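Local coordinates for GCN5-related N-acetyltransferase (Exiguobacterium sibiricum 255-15, PDB 3GY9), which is of unknown function but binds coenzyme A and probably transfers acyl groups, as do other GCN5-related N-acetyltransferases, at residues L18-K23 and L62-Y67; E33-N38 and E42-D47; M68-Q73 and R111-S116. All coordinates share one frame; numbering follows the deposited sequence.

Contact 1: residues L18-K23 and L62-Y67; sequences LPLLAK and LACGGY
Leu20, whose side chain reaches Cys64 on the sheet, sits in a regular helical turn in which Ala22 N donates to Leu18 O over 2.8 Å; Ser24 OG bonds to the carbonyl oxygens of both Leu20 and Leu21. The contact is a helix laid on the central sheet of the GNAT fold. The axes of segments 18-23 and 62-67 run 9.2 Å apart and at 81°, so the helix crosses the strand almost at a right angle and a single leucine does most of the touching. Its two methyl groups divide the work. CD1 comes to rest against the backbone at the start of the segment, 4.1 Å from Leu62 O, while CD2 leans on the side chain of Cys64. A first torsion of -143°, away from a staggered position, aims both methyls at the strand, and the group is buried, with Tyr83 and Leu85 also against it. Ala63 points to the far side of the strand, where it meets Ile93 of helix 93-105 and Val84, a coenzyme A-binding residue. Cys64 turns its sulfur between its own N and carbonyl carbon (chi1 61°), and SG lies 3.6 Å from Leu20 CD2.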
# COMPACT_ATOMS: atom_id res chain seq x y z
N LEU A 18 9.18 -12.68 -8.03
CA LEU A 18 10.62 -12.46 -8.22
C LEU A 18 10.96 -11.12 -8.87
O LEU A 18 11.91 -10.46 -8.44
CB LEU A 18 11.28 -13.61 -8.96
CG LEU A 18 11.48 -14.83 -8.08
CD1 LEU A 18 12.13 -15.92 -8.90
CD2 LEU A 18 12.34 -14.50 -6.84
N PRO A 19 10.24 -10.73 -9.94
CA PRO A 19 10.58 -9.41 -10.51
C PRO A 19 10.46 -8.25 -9.52
O PRO A 19 11.35 -7.41 -9.44
CB PRO A 19 9.59 -9.26 -11.66
CG PRO A 19 9.24 -10.67 -12.04
CD PRO A 19 9.26 -11.46 -10.77
N LEU A 20 9.38 -8.24 -8.75
CA LEU A 20 9.15 -7.20 -7.73
C LEU A 20 10.24 -7.24 -6.65
O LEU A 20 10.75 -6.19 -6.21
CB LEU A 20 7.75 -7.37 -7.12
CG LEU A 20 6.99 -6.09 -6.77
CD1 LEU A 20 6.72 -5.25 -7.98
CD2 LEU A 20 5.69 -6.48 -6.09
N LEU A 21 10.61 -8.44 -6.23
CA LEU A 21 11.69 -8.62 -5.25
C LEU A 21 13.02 -8.11 -5.78
O LEU A 21 13.77 -7.43 -5.07
CB LEU A 21 11.83 -10.09 -4.87
CG LEU A 21 10.79 -10.62 -3.90
CD1 LEU A 21 10.76 -12.15 -3.87
CD2 LEU A 21 11.09 -10.08 -2.50
N ALA A 22 13.30 -8.43 -7.03
CA ALA A 22 14.58 -8.06 -7.64
C ALA A 22 14.73 -6.56 -7.82
O ALA A 22 15.75 -5.98 -7.47
CB ALA A 22 14.76 -8.76 -8.99
N LYS A 23 13.72 -5.94 -8.42
CA LYS A 23 13.78 -4.51 -8.67
C LYS A 23 13.80 -3.69 -7.39
O LYS A 23 14.54 -2.70 -7.30
CB LYS A 23 12.64 -4.06 -9.60
CG LYS A 23 12.75 -4.63 -11.00
CD LYS A 23 13.95 -4.06 -11.74
CE LYS A 23 14.03 -4.54 -13.19
N LEU A 62 2.68 -5.85 -11.29
CA LEU A 62 3.36 -4.57 -11.51
C LEU A 62 3.53 -3.73 -10.22
O LEU A 62 4.31 -2.78 -10.22
CB LEU A 62 2.60 -3.73 -12.53
CG LEU A 62 2.37 -4.33 -13.92
CD1 LEU A 62 1.63 -3.36 -14.78
CD2 LEU A 62 3.68 -4.72 -14.57
N ALA A 63 2.79 -4.09 -9.17
CA ALA A 63 2.80 -3.34 -7.92
C ALA A 63 2.13 -4.14 -6.83
O ALA A 63 1.36 -5.06 -7.09
CB ALA A 63 2.07 -2.04 -8.08
N CYS A 64 2.45 -3.76 -5.59
CA CYS A 64 1.74 -4.29 -4.45
C CYS A 64 1.51 -3.17 -3.45
O CYS A 64 2.18 -2.15 -3.51
CB CYS A 64 2.54 -5.43 -3.80
SG CYS A 64 4.17 -4.99 -3.17
N GLY A 65 0.59 -3.42 -2.51
CA GLY A 65 0.36 -2.47 -1.42
C GLY A 65 -0.89 -2.84 -0.66
O GLY A 65 -1.84 -3.36 -1.23
N GLY A 66 -0.91 -2.53 0.63
CA GLY A 66 -2.04 -2.91 1.43
C GLY A 66 -2.10 -2.13 2.70
O GLY A 66 -1.54 -1.06 2.82
N TYR A 67 -2.83 -2.69 3.66
CA TYR A 67 -3.02 -2.04 4.95
C TYR A 67 -3.28 -3.06 6.04
O TYR A 67 -3.68 -4.20 5.78
CB TYR A 67 -4.20 -1.04 4.88
CG TYR A 67 -5.53 -1.71 4.76
CD1 TYR A 67 -6.06 -2.03 3.50
CD2 TYR A 67 -6.27 -2.05 5.89
CE1 TYR A 67 -7.30 -2.67 3.39
CE2 TYR A 67 -7.50 -2.71 5.78
CZ TYR A 67 -8.01 -3.01 4.52
OH TYR A 67 -9.23 -3.67 4.44

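Contact 2: residues E33-N38 and E42-D47; sequences ERMLRN and ESFQED. With SO4 (sulfate ion), chain F; SO4 (sulfate ion), chain D; SO4 (sulfate ion), chain E.
The ring of Phe44 receives Met35 obliquely, Met35 CG (selenomethionine, in one of two conformers) lying 4.2 Å from Phe44 CE2, while a water sits at the ring edge in its plane. This water lies within hydrogen-bonding reach of Met35 O (2.7 Å) and of Glu42 O, and so bridges helix 31-37 and the loop after it, which cover one side of the GNAT sheet. The Arg34 guanidinium is surrounded by three sulfate ions, probably from the crystallisation liquor. All approach obliquely, and another oxygen of sulfate D lies at the edge, in plane. Over one face of the Arg37 guanidinium lies Glu33 CD, in a salt bridge of charges to which no N-H points. Arg34 NH1 donates at 3.0 Å to O2 of sulfate E and more weakly to sulfate F, and NH2 makes a weak bond to sulfate D. The bend at chi3 (-92°) swings the group off the helix toward these anions. Asn38 ND2 reaches sulfate F in one of two conformers, a bond to that extent doubtful. Arg80 forms a salt bridge to Glu42 OE1 and also binds sulfate, which probably eases the nearness of that carboxylate to sulfate F. The chain closes on itself where Glu42 N donates to Asn38 O over 2.9 Å. Just beyond, Ser43 OG accepts from Gln45 N in an ST turn, around a Phe44 of positive phi (57°). Met35 and Phe44 face the sheet: both touch Met51 of strand 50-55, Met35 adds Cys64 of strand 61-69 and His81 of strand 76-84, and Phe44 packs on Met68 of strand 61-69.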
# COMPACT_ATOMS: atom_id res chain seq x y z
N GLU A 33 10.47 -7.55 0.15
CA GLU A 33 11.09 -8.68 0.82
C GLU A 33 10.51 -8.90 2.21
O GLU A 33 10.21 -10.03 2.59
CB GLU A 33 12.58 -8.44 0.93
CG GLU A 33 13.37 -9.64 1.38
CD GLU A 33 14.82 -9.52 0.96
OE1 GLU A 33 15.46 -8.53 1.38
OE2 GLU A 33 15.31 -10.39 0.20
N ARG A 34 10.36 -7.83 2.99
CA ARG A 34 9.84 -7.93 4.35
C ARG A 34 8.42 -8.48 4.32
O ARG A 34 8.07 -9.39 5.09
CB ARG A 34 9.86 -6.56 5.04
CG ARG A 34 11.22 -6.11 5.49
CD ARG A 34 11.13 -4.99 6.54
NE ARG A 34 11.15 -3.63 6.00
CZ ARG A 34 10.09 -2.93 5.58
NH1 ARG A 34 8.85 -3.42 5.59
NH2 ARG A 34 10.28 -1.69 5.12
N MSE A 35 7.60 -7.94 3.43
CA MSE A 35 6.20 -8.35 3.31
C MSE A 35 6.12 -9.85 3.06
O MSE A 35 5.36 -10.58 3.70
CB MSE A 35 5.53 -7.59 2.16
CG MSE A 35 4.01 -7.70 2.13
SE MSE A 35 3.39 -9.12 0.99
CE MSE A 35 3.60 -8.22 -0.69
N LEU A 36 6.90 -10.32 2.10
CA LEU A 36 6.77 -11.71 1.68
C LEU A 36 7.43 -12.67 2.64
O LEU A 36 6.86 -13.76 2.96
CB LEU A 36 7.34 -11.90 0.29
CG LEU A 36 6.53 -11.15 -0.78
CD1 LEU A 36 7.31 -11.11 -2.09
CD2 LEU A 36 5.17 -11.77 -1.04
N ARG A 37 8.58 -12.28 3.19
CA ARG A 37 9.24 -13.12 4.19
C ARG A 37 8.40 -13.28 5.45
O ARG A 37 8.38 -14.36 6.01
CB ARG A 37 10.63 -12.62 4.53
CG ARG A 37 11.62 -12.79 3.39
CD ARG A 37 13.00 -12.26 3.77
NE ARG A 37 13.98 -12.59 2.73
CZ ARG A 37 15.25 -12.21 2.74
NH1 ARG A 37 15.73 -11.48 3.73
NH2 ARG A 37 16.04 -12.56 1.74
N ASN A 38 7.69 -12.23 5.86
CA ASN A 38 6.94 -12.23 7.12
C ASN A 38 5.47 -12.63 6.95
O ASN A 38 4.68 -12.50 7.89
CB ASN A 38 7.06 -10.86 7.79
CG ASN A 38 8.49 -10.54 8.21
OD1 ASN A 38 9.25 -11.45 8.54
ND2 ASN A 38 8.87 -9.26 8.19
N GLU A 42 2.29 -11.88 9.47
CA GLU A 42 1.47 -10.76 9.01
C GLU A 42 0.99 -11.15 7.64
O GLU A 42 1.66 -10.90 6.63
CB GLU A 42 2.26 -9.45 9.03
CG GLU A 42 2.60 -9.02 10.45
CD GLU A 42 3.33 -7.70 10.58
OE1 GLU A 42 4.00 -7.26 9.62
OE2 GLU A 42 3.28 -7.11 11.67
N SER A 43 -0.15 -11.83 7.62
CA SER A 43 -0.67 -12.48 6.43
C SER A 43 -1.57 -11.57 5.60
O SER A 43 -1.89 -11.91 4.46
CB SER A 43 -1.49 -13.71 6.85
OG SER A 43 -2.72 -13.33 7.46
N PHE A 44 -2.02 -10.46 6.18
CA PHE A 44 -2.99 -9.58 5.52
C PHE A 44 -4.29 -10.31 5.14
O PHE A 44 -4.99 -9.87 4.21
CB PHE A 44 -2.33 -8.89 4.30
CG PHE A 44 -1.21 -7.97 4.69
CD1 PHE A 44 -1.45 -6.64 5.02
CD2 PHE A 44 0.09 -8.45 4.79
CE1 PHE A 44 -0.42 -5.81 5.43
CE2 PHE A 44 1.11 -7.61 5.21
CZ PHE A 44 0.86 -6.31 5.52
N GLN A 45 -4.62 -11.39 5.85
CA GLN A 45 -5.82 -12.18 5.58
C GLN A 45 -6.91 -11.95 6.62
O GLN A 45 -8.03 -12.41 6.43
CB GLN A 45 -5.50 -13.67 5.54
CG GLN A 45 -4.49 -14.08 4.47
CD GLN A 45 -4.87 -13.60 3.08
OE1 GLN A 45 -5.93 -13.95 2.55
NE2 GLN A 45 -4.01 -12.79 2.48
N GLU A 46 -6.59 -11.32 7.75
CA GLU A 46 -7.55 -11.23 8.84
C GLU A 46 -8.44 -10.01 8.65
O GLU A 46 -8.21 -9.17 7.76
CB GLU A 46 -6.81 -11.17 10.17
CG GLU A 46 -5.89 -12.36 10.44
CD GLU A 46 -6.61 -13.69 10.50
OE1 GLU A 46 -7.81 -13.72 10.85
OE2 GLU A 46 -5.98 -14.73 10.18
N ASP A 47 -9.47 -9.91 9.49
CA ASP A 47 -10.27 -8.71 9.50
C ASP A 47 -9.36 -7.51 9.73
O ASP A 47 -8.44 -7.56 10.55
CB ASP A 47 -11.31 -8.75 10.62
CG ASP A 47 -12.39 -9.79 10.38
OD1 ASP A 47 -12.57 -10.23 9.23
OD2 ASP A 47 -13.06 -10.14 11.37
S SO4 F . 7.83 -6.15 8.68
O1 SO4 F . 8.24 -5.00 7.88
O2 SO4 F . 7.26 -7.15 7.78
O3 SO4 F . 6.90 -5.70 9.73
O4 SO4 F . 9.00 -6.74 9.32
S SO4 D . 12.54 -0.25 2.92
O1 SO4 D . 13.98 -0.04 2.74
O2 SO4 D . 11.86 -0.35 1.63
O3 SO4 D . 11.97 0.85 3.70
O4 SO4 D . 12.36 -1.50 3.65
S SO4 E . 5.89 -0.32 5.64
O1 SO4 E . 5.87 -0.37 4.17
O2 SO4 E . 6.72 -1.38 6.18
O3 SO4 E . 4.53 -0.44 6.15
O4 SO4 E . 6.41 0.98 6.08
O HOH W 1 4.01 -9.66 5.85

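Contact 3: residues M68-Q73 and R111-S116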
# COMPACT_ATOMS: atom_id res chain seq x y z
N MSE A 68 -3.01 -2.64 7.27
CA MSE A 68 -3.32 -3.42 8.44
C MSE A 68 -3.38 -2.50 9.66
O MSE A 68 -3.21 -1.29 9.54
CB MSE A 68 -2.30 -4.55 8.63
CG MSE A 68 -0.88 -4.09 8.88
SE MSE A 68 0.36 -5.54 9.22
CE MSE A 68 -0.16 -5.88 11.04
N LYS A 69 -3.64 -3.06 10.83
CA LYS A 69 -3.73 -2.25 12.02
C LYS A 69 -2.39 -1.62 12.36
O LYS A 69 -1.35 -2.28 12.29
CB LYS A 69 -4.22 -3.12 13.18
CG LYS A 69 -4.54 -2.32 14.41
CD LYS A 69 -4.96 -3.19 15.58
CE LYS A 69 -5.04 -2.37 16.87
NZ LYS A 69 -3.72 -1.73 17.21
N GLN A 70 -2.41 -0.34 12.74
CA GLN A 70 -1.22 0.33 13.27
C GLN A 70 -1.07 -0.06 14.72
O GLN A 70 -1.96 0.15 15.51
CB GLN A 70 -1.36 1.84 13.15
CG GLN A 70 -0.27 2.64 13.88
CD GLN A 70 1.11 2.41 13.32
OE1 GLN A 70 1.33 2.47 12.12
NE2 GLN A 70 2.07 2.15 14.20
N SER A 71 0.07 -0.65 15.05
CA SER A 71 0.31 -1.08 16.42
C SER A 71 0.38 0.12 17.34
O SER A 71 0.92 1.17 16.97
CB SER A 71 1.61 -1.87 16.50
OG SER A 71 2.70 -1.08 16.05
N GLY A 72 -0.18 -0.04 18.53
CA GLY A 72 -0.05 0.96 19.58
C GLY A 72 -0.89 2.22 19.43
O GLY A 72 -0.89 3.07 20.32
N GLN A 73 -1.60 2.34 18.31
CA GLN A 73 -2.55 3.44 18.09
C GLN A 73 -3.93 2.83 17.91
O GLN A 73 -4.10 1.77 17.31
CB GLN A 73 -2.15 4.27 16.88
CG GLN A 73 -0.87 5.06 17.08
CD GLN A 73 -0.39 5.75 15.80
OE1 GLN A 73 -1.18 6.35 15.07
NE2 GLN A 73 0.91 5.68 15.54
N ARG A 111 -8.39 6.73 10.97
CA ARG A 111 -7.18 7.42 10.57
C ARG A 111 -6.28 6.45 9.86
O ARG A 111 -6.22 5.29 10.26
CB ARG A 111 -6.46 7.96 11.80
CG ARG A 111 -5.17 8.69 11.49
CD ARG A 111 -4.58 9.35 12.74
NE ARG A 111 -5.35 10.52 13.15
CZ ARG A 111 -5.99 10.66 14.32
NH1 ARG A 111 -5.96 9.71 15.25
NH2 ARG A 111 -6.66 11.79 14.56
N LEU A 112 -5.60 6.88 8.80
CA LEU A 112 -4.57 6.06 8.13
C LEU A 112 -3.24 6.77 8.17
O LEU A 112 -3.17 7.98 7.97
CB LEU A 112 -4.93 5.78 6.68
CG LEU A 112 -6.24 5.02 6.47
CD1 LEU A 112 -6.52 4.88 4.99
CD2 LEU A 112 -6.22 3.64 7.14
N VAL A 113 -2.20 5.99 8.44
CA VAL A 113 -0.85 6.51 8.53
C VAL A 113 0.10 5.67 7.70
O VAL A 113 -0.20 4.54 7.37
CB VAL A 113 -0.35 6.56 9.99
CG1 VAL A 113 -1.32 7.37 10.84
CG2 VAL A 113 -0.14 5.17 10.58
N LEU A 114 1.25 6.23 7.38
CA LEU A 114 2.27 5.51 6.60
C LEU A 114 3.62 6.17 6.80
O LEU A 114 3.72 7.31 7.26
CB LEU A 114 1.90 5.42 5.12
CG LEU A 114 1.77 6.76 4.37
CD1 LEU A 114 3.08 7.20 3.73
CD2 LEU A 114 0.66 6.68 3.32
N TYR A 115 4.66 5.42 6.42
CA TYR A 115 6.03 5.91 6.44
C TYR A 115 6.59 5.85 5.03
O TYR A 115 6.80 4.76 4.50
CB TYR A 115 6.87 5.09 7.40
CG TYR A 115 8.26 5.64 7.58
CD1 TYR A 115 9.29 5.30 6.72
CD2 TYR A 115 8.54 6.51 8.62
CE1 TYR A 115 10.56 5.81 6.88
CE2 TYR A 115 9.82 7.03 8.80
CZ TYR A 115 10.82 6.67 7.91
OH TYR A 115 12.09 7.18 8.09
N SER A 116 6.83 7.01 4.42
CA SER A 116 7.46 7.08 3.11
C SER A 116 8.48 8.20 3.09
O SER A 116 8.11 9.37 3.19
CB SER A 116 6.43 7.33 2.02
OG SER A 116 7.06 7.35 0.75
O HOH W 2 -3.50 7.65 15.64
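Val113 meets both ends of a type II beta turn, Gln70 through its CG2 methyl and Gln73 through CG1. The turn lies in the connection between strands 61-69 and 76-84 of the GNAT sheet, an antiparallel hairpin, and Val113 belongs to strand 111-114, which follows 76-84 and helix 93-105 in a beta-alpha-beta crossover. Strand 76-84 lies between the two segments: Gly77 bonds to the backbones of Arg111 and Val113, Thr76 to that of Gln70. The contact is therefore made across an intervening strand, by side chains alone, and the nearest CA atoms, of Gln70 and Val113, are 7.8 Å apart.

Gln70 crosses the valine at about a right angle. With CG anti to the backbone N (chi1 171°) and a bend at chi2, its amide folds back, so that OE1 comes to 3.4 Å from Val113 CG2. That oxygen is buried but satisfied, accepting from Arg78 NH1. The other end of the amide, NE2, donates to Ser71 O at 3.2 Å, in the carbonyl plane and on a lone pair, and these two bonds fix the rotation of the group. A leucine here would probably deprive Arg78 NH1 of this acceptor and Ser71 O of this donor. Within the turn Gly72 carries the positive phi. Gln73 reaches over more loosely, its OE1 lying 4.4 Å from Val113 CG1. Arg111, whose NE is in a salt bridge with Asp141, is linked to it through a water that donates to Gln73 OE1 at 2.7 Å and accepts from Arg111 NH1 at 3.2 Å.

In the fold
Strand 61-69 runs through the whole set: contact 1 uses its first part, contact 3 its end and the turn beyond, and their centres lie about 20 Å apart on opposite sides of the chain's centre. Contact 2, nested in sequence within the loop closed by contact 1, leans on the strand where the two meet, at Tyr67 and Met68. Phe44 CD1 is 3.4 Å from Tyr67 O, and Phe44 CZ is 3.8 Å from Met68 SE. Helices 18-26 and 31-37 also meet, Leu21 CD2 lying 3.6 Å from Glu33 CA. Contact 1 is near the cofactor, the Ala63 side chain being about 7 Å from bound coenzyme A. In contact 2 the side chain of Met35 is about 13 Å from the bound coenzyme A. Contact 3 lies away from the coenzyme A site.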